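Local structure of IroE-like serine hydrolase (Shewanella oneidensis, 3GFF) at residues A[26-31]-A[126-131]; A[34-39]-A[75-80]; A[60-65]-A[257-262]. The protein probably hydrolyses ester bonds, as expected of a putative serine esterase of the alpha/beta-hydrolase clan. All blocks are in the same frame, centred on the assembly; numbering follows the deposited sequence.

Contact 1 (A[26-31]-A[126-131]); sequences REYVIA and APSIES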
loop_
_atom_site.group_PDB
_atom_site.type_symbol
_atom_site.label_atom_id
_atom_site.label_comp_id
_atom_site.label_asym_id
_atom_site.label_seq_id
_atom_site.Cartn_x
_atom_site.Cartn_y
_atom_site.Cartn_z
ATOM N N ARG A 26 9.335 15.069 23.385
ATOM C CA ARG A 26 9.224 14.464 22.093
ATOM C C ARG A 26 8.275 13.261 22.170
ATOM O O ARG A 26 8.413 12.425 23.038
ATOM C CB ARG A 26 10.612 14.049 21.561
ATOM C CG ARG A 26 11.378 15.144 20.835
ATOM C CD ARG A 26 10.473 15.724 19.742
ATOM N NE ARG A 26 11.177 16.394 18.673
ATOM C CZ ARG A 26 11.157 16.062 17.388
ATOM N NH1 ARG A 26 10.417 15.093 16.904
ATOM N NH2 ARG A 26 11.864 16.774 16.548
ATOM N N GLU A 27 7.309 13.202 21.256
ATOM C CA GLU A 27 6.368 12.092 21.171
ATOM C C GLU A 27 6.705 11.156 20.025
ATOM O O GLU A 27 7.291 11.543 18.984
ATOM C CB GLU A 27 4.919 12.595 21.032
ATOM C CG GLU A 27 4.423 13.267 22.290
ATOM C CD GLU A 27 3.016 13.833 22.166
ATOM O OE1 GLU A 27 2.540 14.118 21.040
ATOM O OE2 GLU A 27 2.388 14.009 23.227
ATOM N N TYR A 28 6.370 9.900 20.250
ATOM C CA TYR A 28 6.581 8.871 19.258
ATOM C C TYR A 28 5.653 7.685 19.500
ATOM O O TYR A 28 5.094 7.526 20.584
ATOM C CB TYR A 28 8.055 8.449 19.217
ATOM C CG TYR A 28 8.591 7.746 20.431
ATOM C CD1 TYR A 28 9.125 8.462 21.486
ATOM C CD2 TYR A 28 8.605 6.364 20.504
ATOM C CE1 TYR A 28 9.661 7.821 22.573
ATOM C CE2 TYR A 28 9.133 5.718 21.585
ATOM C CZ TYR A 28 9.675 6.446 22.614
ATOM O OH TYR A 28 10.177 5.822 23.727
ATOM N N VAL A 29 5.505 6.858 18.474
ATOM C CA VAL A 29 4.658 5.670 18.511
ATOM C C VAL A 29 5.472 4.422 18.136
ATOM O O VAL A 29 6.365 4.489 17.308
ATOM C CB VAL A 29 3.445 5.800 17.542
ATOM C CG1 VAL A 29 2.369 6.706 18.109
ATOM C CG2 VAL A 29 3.908 6.288 16.152
ATOM N N ILE A 30 5.181 3.307 18.791
ATOM C CA ILE A 30 5.851 2.013 18.559
ATOM C C ILE A 30 4.820 0.947 18.149
ATOM O O ILE A 30 3.799 0.846 18.781
ATOM C CB ILE A 30 6.471 1.468 19.874
ATOM C CG1 ILE A 30 7.550 2.391 20.429
ATOM C CG2 ILE A 30 7.051 0.074 19.687
ATOM C CD1 ILE A 30 8.164 1.851 21.731
ATOM N N ALA A 31 5.097 0.175 17.099
ATOM C CA ALA A 31 4.275 -0.967 16.695
ATOM C C ALA A 31 5.219 -2.152 16.850
ATOM O O ALA A 31 6.333 -2.128 16.306
ATOM C CB ALA A 31 3.789 -0.848 15.236
ATOM N N ALA A 126 17.025 6.280 20.248
ATOM C CA ALA A 126 17.398 4.880 20.017
ATOM C C ALA A 126 17.850 4.132 21.313
ATOM O O ALA A 126 17.388 3.026 21.611
ATOM C CB ALA A 126 18.413 4.735 18.843
ATOM N N PRO A 127 18.740 4.724 22.091
ATOM C CA PRO A 127 19.082 4.019 23.324
ATOM C C PRO A 127 17.866 3.643 24.189
ATOM O O PRO A 127 17.858 2.590 24.828
ATOM C CB PRO A 127 19.984 5.025 24.059
ATOM C CG PRO A 127 20.531 5.898 22.998
ATOM C CD PRO A 127 19.545 5.942 21.893
ATOM N N SER A 128 16.855 4.508 24.214
ATOM C CA SER A 128 15.649 4.300 25.028
ATOM C C SER A 128 14.805 3.119 24.510
ATOM O O SER A 128 14.352 2.282 25.292
ATOM C CB SER A 128 14.813 5.584 25.069
ATOM O OG SER A 128 13.631 5.378 25.790
ATOM N N ILE A 129 14.627 3.089 23.194
ATOM C CA ILE A 129 13.941 2.019 22.466
ATOM C C ILE A 129 14.697 0.723 22.687
ATOM O O ILE A 129 14.130 -0.298 23.024
ATOM C CB ILE A 129 13.954 2.299 20.933
ATOM C CG1 ILE A 129 13.169 3.581 20.567
ATOM C CG2 ILE A 129 13.434 1.090 20.119
ATOM C CD1 ILE A 129 11.739 3.453 20.593
ATOM N N GLU A 130 16.007 0.777 22.533
ATOM C CA GLU A 130 16.814 -0.432 22.654
ATOM C C GLU A 130 16.899 -0.995 24.060
ATOM O O GLU A 130 17.157 -2.180 24.218
ATOM C CB GLU A 130 18.198 -0.203 22.074
ATOM C CG GLU A 130 18.172 0.106 20.608
ATOM C CD GLU A 130 19.544 0.316 20.008
ATOM O OE1 GLU A 130 20.527 -0.055 20.650
ATOM O OE2 GLU A 130 19.648 0.858 18.884
ATOM N N SER A 131 16.722 -0.149 25.071
ATOM C CA SER A 131 16.732 -0.604 26.457
ATOM C C SER A 131 15.380 -1.198 26.831
ATOM O O SER A 131 15.314 -1.960 27.761
ATOM C CB SER A 131 17.095 0.518 27.437
ATOM O OG SER A 131 16.005 1.398 27.692
#
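The strand of Tyr-28 and Ile-30 (26-31) and the helix of Ile-129 (126-131) run at 34° to each other, with axes 12.0 Å apart at closest approach and the CA atoms of Ile-30 and Ile-129 9.0 Å apart. No hydrogen bond joins them; the contact is apolar. Its centre is the CD1 methyl of Ile-129. This methyl meets Tyr-28 CE2 at 3.6 Å, coming at the ring obliquely. CG of Tyr-28 sits between its backbone N and carbonyl carbon (chi1 67°), which sets the CE2 side of the ring against this methyl and OH near Ser-128. The same Ile-129 methyl faces Ile-30 CD1, tip to tip, at 4.1 Å. This is helix-on-sheet packing of the alpha/beta-hydrolase kind: helix 114-132 lies over one face of the central sheet. Leu-125 and Gln-132 of that helix also touch Tyr-28, and Val-79 of the adjacent strand touches Ile-129. At the outer end of the ring, Tyr-28 OH and Ser-128 OG stand 4.0 Å apart, a loose approach and not a bond. Within the helix, Ser-131 OG bonds to Ser-128 O at 3.0 Å, tilted 32° from the carbonyl plane.

Contact 2 (A[34-39]-A[75-80]); sequences EGYAQS and KVIIVG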
loop_
_atom_site.group_PDB
_atom_site.type_symbol
_atom_site.label_atom_id
_atom_site.label_comp_id
_atom_site.label_asym_id
_atom_site.label_seq_id
_atom_site.Cartn_x
_atom_site.Cartn_y
_atom_site.Cartn_z
ATOM N N GLU A 34 3.969 -8.920 15.275
ATOM C CA GLU A 34 3.145 -9.939 15.830
ATOM C C GLU A 34 4.088 -11.090 16.205
ATOM O O GLU A 34 5.091 -11.353 15.525
ATOM C CB GLU A 34 1.950 -10.301 14.955
ATOM C CG GLU A 34 2.149 -10.710 13.533
ATOM C CD GLU A 34 0.783 -10.826 12.767
ATOM O OE1 GLU A 34 -0.299 -10.937 13.394
ATOM O OE2 GLU A 34 0.793 -10.786 11.519
ATOM N N GLY A 35 3.770 -11.703 17.346
ATOM C CA GLY A 35 4.565 -12.742 17.967
ATOM C C GLY A 35 5.622 -12.172 18.905
ATOM O O GLY A 35 6.303 -12.939 19.565
ATOM N N TYR A 36 5.771 -10.840 18.970
ATOM C CA TYR A 36 6.796 -10.227 19.820
ATOM C C TYR A 36 6.928 -10.852 21.231
ATOM O O TYR A 36 7.998 -11.341 21.597
ATOM C CB TYR A 36 6.617 -8.707 19.922
ATOM C CG TYR A 36 7.758 -8.096 20.689
ATOM C CD1 TYR A 36 9.004 -7.869 20.079
ATOM C CD2 TYR A 36 7.622 -7.786 22.041
ATOM C CE1 TYR A 36 10.078 -7.342 20.816
ATOM C CE2 TYR A 36 8.682 -7.259 22.764
ATOM C CZ TYR A 36 9.898 -7.043 22.165
ATOM O OH TYR A 36 10.932 -6.534 22.932
ATOM N N ALA A 37 5.836 -10.860 21.995
ATOM C CA ALA A 37 5.813 -11.394 23.353
ATOM C C ALA A 37 6.082 -12.896 23.477
ATOM O O ALA A 37 6.376 -13.374 24.576
ATOM C CB ALA A 37 4.468 -11.045 24.040
ATOM N N GLN A 38 6.088 -13.617 22.356
ATOM C CA GLN A 38 6.167 -15.084 22.386
ATOM C C GLN A 38 7.538 -15.760 22.293
ATOM O O GLN A 38 7.615 -16.987 22.324
ATOM C CB GLN A 38 5.201 -15.644 21.351
ATOM C CG GLN A 38 3.741 -15.305 21.679
ATOM C CD GLN A 38 2.759 -15.759 20.617
ATOM O OE1 GLN A 38 2.763 -15.262 19.501
ATOM N NE2 GLN A 38 1.874 -16.645 20.988
ATOM N N SER A 39 8.608 -14.982 22.207
ATOM C CA SER A 39 9.942 -15.559 22.195
ATOM C C SER A 39 10.968 -14.523 22.646
ATOM O O SER A 39 10.596 -13.427 23.045
ATOM C CB SER A 39 10.318 -16.068 20.791
ATOM O OG SER A 39 10.535 -15.002 19.878
ATOM N N LYS A 75 9.625 -9.673 10.117
ATOM C CA LYS A 75 8.982 -8.903 11.175
ATOM C C LYS A 75 9.910 -7.772 11.643
ATOM O O LYS A 75 11.089 -7.957 11.731
ATOM C CB LYS A 75 8.645 -9.835 12.341
ATOM C CG LYS A 75 7.626 -10.956 12.010
ATOM C CD LYS A 75 6.265 -10.394 11.847
ATOM C CE LYS A 75 5.159 -11.471 11.762
ATOM N NZ LYS A 75 5.237 -12.315 10.544
ATOM N N VAL A 76 9.376 -6.587 11.911
ATOM C CA VAL A 76 10.182 -5.466 12.411
ATOM C C VAL A 76 9.453 -4.736 13.546
ATOM O O VAL A 76 8.257 -4.921 13.726
ATOM C CB VAL A 76 10.451 -4.430 11.318
ATOM C CG1 VAL A 76 11.188 -5.088 10.111
ATOM C CG2 VAL A 76 9.131 -3.767 10.859
ATOM N N ILE A 77 10.219 -3.940 14.294
ATOM C CA ILE A 77 9.734 -3.007 15.309
ATOM C C ILE A 77 9.617 -1.694 14.520
ATOM O O ILE A 77 10.559 -1.291 13.850
ATOM C CB ILE A 77 10.741 -2.831 16.487
ATOM C CG1 ILE A 77 10.829 -4.131 17.319
ATOM C CG2 ILE A 77 10.353 -1.639 17.401
ATOM C CD1 ILE A 77 11.962 -4.180 18.309
ATOM N N ILE A 78 8.426 -1.093 14.526
ATOM C CA ILE A 78 8.187 0.154 13.802
ATOM C C ILE A 78 8.143 1.306 14.798
ATOM O O ILE A 78 7.372 1.253 15.770
ATOM C CB ILE A 78 6.860 0.137 13.025
ATOM C CG1 ILE A 78 6.730 -1.180 12.248
ATOM C CG2 ILE A 78 6.803 1.332 12.058
ATOM C CD1 ILE A 78 5.449 -1.333 11.506
ATOM N N VAL A 79 9.020 2.292 14.601
ATOM C CA VAL A 79 9.045 3.489 15.419
ATOM C C VAL A 79 8.663 4.700 14.557
ATOM O O VAL A 79 9.354 4.999 13.615
ATOM C CB VAL A 79 10.428 3.728 16.056
ATOM C CG1 VAL A 79 10.406 5.027 16.884
ATOM C CG2 VAL A 79 10.760 2.579 16.956
ATOM N N GLY A 80 7.537 5.350 14.874
ATOM C CA GLY A 80 7.092 6.577 14.193
ATOM C C GLY A 80 7.448 7.799 15.038
ATOM O O GLY A 80 7.049 7.900 16.204
#
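Glu-34 and Lys-75 meet through the carbon parts of their side chains, near the start of strand 77-81. CG of Glu-34 lies between its own backbone N and carbonyl carbon (chi1 55°), which sets it against Lys-75 CE at 3.6 Å. Beyond CG the Glu-34 chain runs extended, carrying the carboxylate past the carbon contact. Lys-75 is bent at chi2 and again at chi4, so CE lies against Glu-34 while NZ turns off beyond it. The two chains pass each other at a slant. That same CE also lies 3.8 Å from the backbone O of Glu-34. This carbonyl oxygen is hydrogen-bonded by Gln-300.

The second meeting is lighter. Tyr-36 begins a short 3-10 turn, 36-38, closed by Gln-38 N to Gly-35 O at 2.9 Å. CG of Tyr-36 is anti to the backbone N (chi1 -175°), and the end of the ring comes closer to the strand than its root does. Ile-77 CD1 approaches Tyr-36 CE1 obliquely at 4.5 Å. Leu-133 touches both residues. Arg-134 makes a cation-pi contact with the Tyr-36 ring and bonds to its backbone O, which would help fix the ring. The contact thus joins the loop between strands 24-31 and 43-48 to the start of inner strand 77-81 and the residues leading into it.

No hydrogen bond or salt bridge crosses between the segments. Glu-34 OE2 and Lys-75 NZ carry opposite charges but stay 4.8 Å apart. Their attraction is probably long-range and modest, and carbon packing makes the direct contact.

Contact 3 (A[60-65]-A[257-262]); sequences SLLQFL and DGIRHL
Ile-259 turns both of its branches to the helix of Leu-62 and Leu-65: CG1 is roughly anti to the backbone N (chi1 -150°), which places CG2 between that N and the carbonyl carbon. In both leucines CG is anti to the carbonyl carbon, near -70° in chi1. Leu-62 crosses Ile-259 at about a right angle. Its CD2 methyl lies 3.7 Å from Ile-259 CG1 and 4.0 Å from Ile-259 CG2. From the next turn, Leu-65 CD1 meets Ile-259 CG2 at 3.7 Å. The other methyl, Leu-65 CD2, stands 4.0 Å from Arg-260 CD, at the edge of the guanidinium and near its plane. The alkyl part of Arg-260 thus extends the apolar contact, while its polar end bonds to Gln-72 and to the backbone O of Glu-244 of the second subunit.

The two short helical segments run the same general way, with a signed crossing angle of -36° and axes 11.3 Å apart. No hydrogen bond links them. Ile-73, on the loop before strand 77-81, packs against Leu-62, Leu-65 and Ile-259. Ile-78 of strand 77-81 packs on Leu-62, so helix 51-65 lies against a face of the central sheet, with helix 250-263 as its neighbour.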
loop_
_atom_site.group_PDB
_atom_site.type_symbol
_atom_site.label_atom_id
_atom_site.label_comp_id
_atom_site.label_asym_id
_atom_site.label_seq_id
_atom_site.Cartn_x
_atom_site.Cartn_y
_atom_site.Cartn_z
ATOM N N SER A 60 0.678 0.021 8.660
ATOM C CA SER A 60 -0.252 -1.039 8.188
ATOM C C SER A 60 0.324 -1.816 6.973
ATOM O O SER A 60 0.122 -3.026 6.833
ATOM C CB SER A 60 -1.666 -0.518 7.898
ATOM O OG SER A 60 -1.708 0.467 6.883
ATOM N N LEU A 61 1.047 -1.116 6.102
ATOM C CA LEU A 61 1.663 -1.762 4.960
ATOM C C LEU A 61 2.772 -2.689 5.482
ATOM O O LEU A 61 2.804 -3.872 5.162
ATOM C CB LEU A 61 2.165 -0.711 3.959
ATOM C CG LEU A 61 3.035 -1.228 2.814
ATOM C CD1 LEU A 61 2.226 -2.289 2.011
ATOM C CD2 LEU A 61 3.593 -0.082 1.945
ATOM N N LEU A 62 3.649 -2.163 6.326
ATOM C CA LEU A 62 4.748 -2.969 6.878
ATOM C C LEU A 62 4.301 -4.260 7.590
ATOM O O LEU A 62 4.870 -5.337 7.355
ATOM C CB LEU A 62 5.662 -2.120 7.765
ATOM C CG LEU A 62 6.499 -1.088 7.014
ATOM C CD1 LEU A 62 7.119 -0.139 7.988
ATOM C CD2 LEU A 62 7.568 -1.740 6.169
ATOM N N GLN A 63 3.304 -4.150 8.459
ATOM C CA GLN A 63 2.734 -5.308 9.133
ATOM C C GLN A 63 2.061 -6.232 8.114
ATOM O O GLN A 63 2.125 -7.422 8.255
ATOM C CB GLN A 63 1.720 -4.858 10.180
ATOM C CG GLN A 63 2.343 -4.178 11.421
ATOM C CD GLN A 63 2.760 -5.153 12.539
ATOM O OE1 GLN A 63 2.109 -6.199 12.771
ATOM N NE2 GLN A 63 3.823 -4.797 13.275
ATOM N N PHE A 64 1.389 -5.685 7.103
ATOM C CA PHE A 64 0.755 -6.511 6.069
ATOM C C PHE A 64 1.818 -7.319 5.302
ATOM O O PHE A 64 1.698 -8.516 5.148
ATOM C CB PHE A 64 -0.095 -5.675 5.088
ATOM C CG PHE A 64 -0.640 -6.477 3.917
ATOM C CD1 PHE A 64 -1.848 -7.140 4.005
ATOM C CD2 PHE A 64 0.088 -6.557 2.726
ATOM C CE1 PHE A 64 -2.328 -7.866 2.953
ATOM C CE2 PHE A 64 -0.376 -7.293 1.671
ATOM C CZ PHE A 64 -1.597 -7.947 1.783
ATOM N N LEU A 65 2.875 -6.659 4.864
ATOM C CA LEU A 65 3.940 -7.333 4.112
ATOM C C LEU A 65 4.671 -8.452 4.876
ATOM O O LEU A 65 5.358 -9.254 4.248
ATOM C CB LEU A 65 4.958 -6.309 3.604
ATOM C CG LEU A 65 4.579 -5.399 2.426
ATOM C CD1 LEU A 65 5.623 -4.363 2.205
ATOM C CD2 LEU A 65 4.439 -6.220 1.196
ATOM N N ASP A 257 8.037 -0.560 -2.391
ATOM C CA ASP A 257 9.086 -1.116 -3.227
ATOM C C ASP A 257 10.430 -1.054 -2.568
ATOM O O ASP A 257 11.300 -1.926 -2.831
ATOM C CB ASP A 257 9.161 -0.378 -4.534
ATOM C CG ASP A 257 8.000 -0.636 -5.406
ATOM O OD1 ASP A 257 7.426 -1.775 -5.366
ATOM O OD2 ASP A 257 7.713 0.305 -6.194
ATOM N N GLY A 258 10.621 -0.020 -1.750
ATOM C CA GLY A 258 11.885 0.175 -1.057
ATOM C C GLY A 258 12.166 -0.905 -0.040
ATOM O O GLY A 258 13.245 -1.454 -0.018
ATOM N N ILE A 259 11.170 -1.222 0.778
ATOM C CA ILE A 259 11.311 -2.193 1.877
ATOM C C ILE A 259 11.357 -3.618 1.363
ATOM O O ILE A 259 11.997 -4.462 1.988
ATOM C CB ILE A 259 10.174 -2.027 2.958
ATOM C CG1 ILE A 259 10.689 -2.448 4.340
ATOM C CG2 ILE A 259 8.897 -2.726 2.538
ATOM C CD1 ILE A 259 11.877 -1.538 4.842
ATOM N N ARG A 260 10.659 -3.870 0.250
ATOM C CA ARG A 260 10.673 -5.133 -0.422
ATOM C C ARG A 260 12.036 -5.397 -1.077
ATOM O O ARG A 260 12.530 -6.521 -1.071
ATOM C CB ARG A 260 9.516 -5.267 -1.439
ATOM C CG ARG A 260 8.174 -5.648 -0.808
ATOM C CD ARG A 260 6.996 -5.579 -1.765
ATOM N NE ARG A 260 7.203 -6.403 -2.968
ATOM C CZ ARG A 260 6.933 -7.703 -3.077
ATOM N NH1 ARG A 260 6.404 -8.396 -2.070
ATOM N NH2 ARG A 260 7.198 -8.334 -4.221
ATOM N N HIS A 261 12.609 -4.381 -1.679
ATOM C CA HIS A 261 13.936 -4.481 -2.242
ATOM C C HIS A 261 14.994 -4.698 -1.141
ATOM O O HIS A 261 15.884 -5.538 -1.274
ATOM C CB HIS A 261 14.256 -3.209 -3.011
ATOM C CG HIS A 261 15.675 -3.134 -3.457
ATOM N ND1 HIS A 261 16.152 -3.895 -4.497
ATOM C CD2 HIS A 261 16.726 -2.417 -2.991
ATOM C CE1 HIS A 261 17.437 -3.640 -4.672
ATOM N NE2 HIS A 261 17.813 -2.753 -3.775
ATOM N N LEU A 262 14.876 -3.963 -0.037
ATOM C CA LEU A 262 15.807 -4.131 1.077
ATOM C C LEU A 262 15.830 -5.552 1.624
ATOM O O LEU A 262 16.892 -6.080 1.928
ATOM C CB LEU A 262 15.465 -3.174 2.235
ATOM C CG LEU A 262 16.450 -3.220 3.406
ATOM C CD1 LEU A 262 17.843 -2.630 2.990
ATOM C CD2 LEU A 262 15.862 -2.452 4.627
#

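Along the chain the segments come in the order 26-31, 34-39, 60-65, 75-80, 126-131, 257-262. Contact 2 is nested inside contact 1, and contact 3 crosses both. Contacts 1 and 2 have centres 13 Å apart and share the central mixed sheet, where strands 24-31 and 77-81 are neighbours. Contact 3 lies about 14 Å from contact 2 and 21 Å from contact 1, centre to centre. Strand 77-81 connects them: Val-79 packs on helix 114-132 and the next residue back, Ile-78, on helix 51-65. Helices thus cover both faces of the sheet, the layered build of an alpha/beta hydrolase, and residues far apart in sequence pack the two layers on either face.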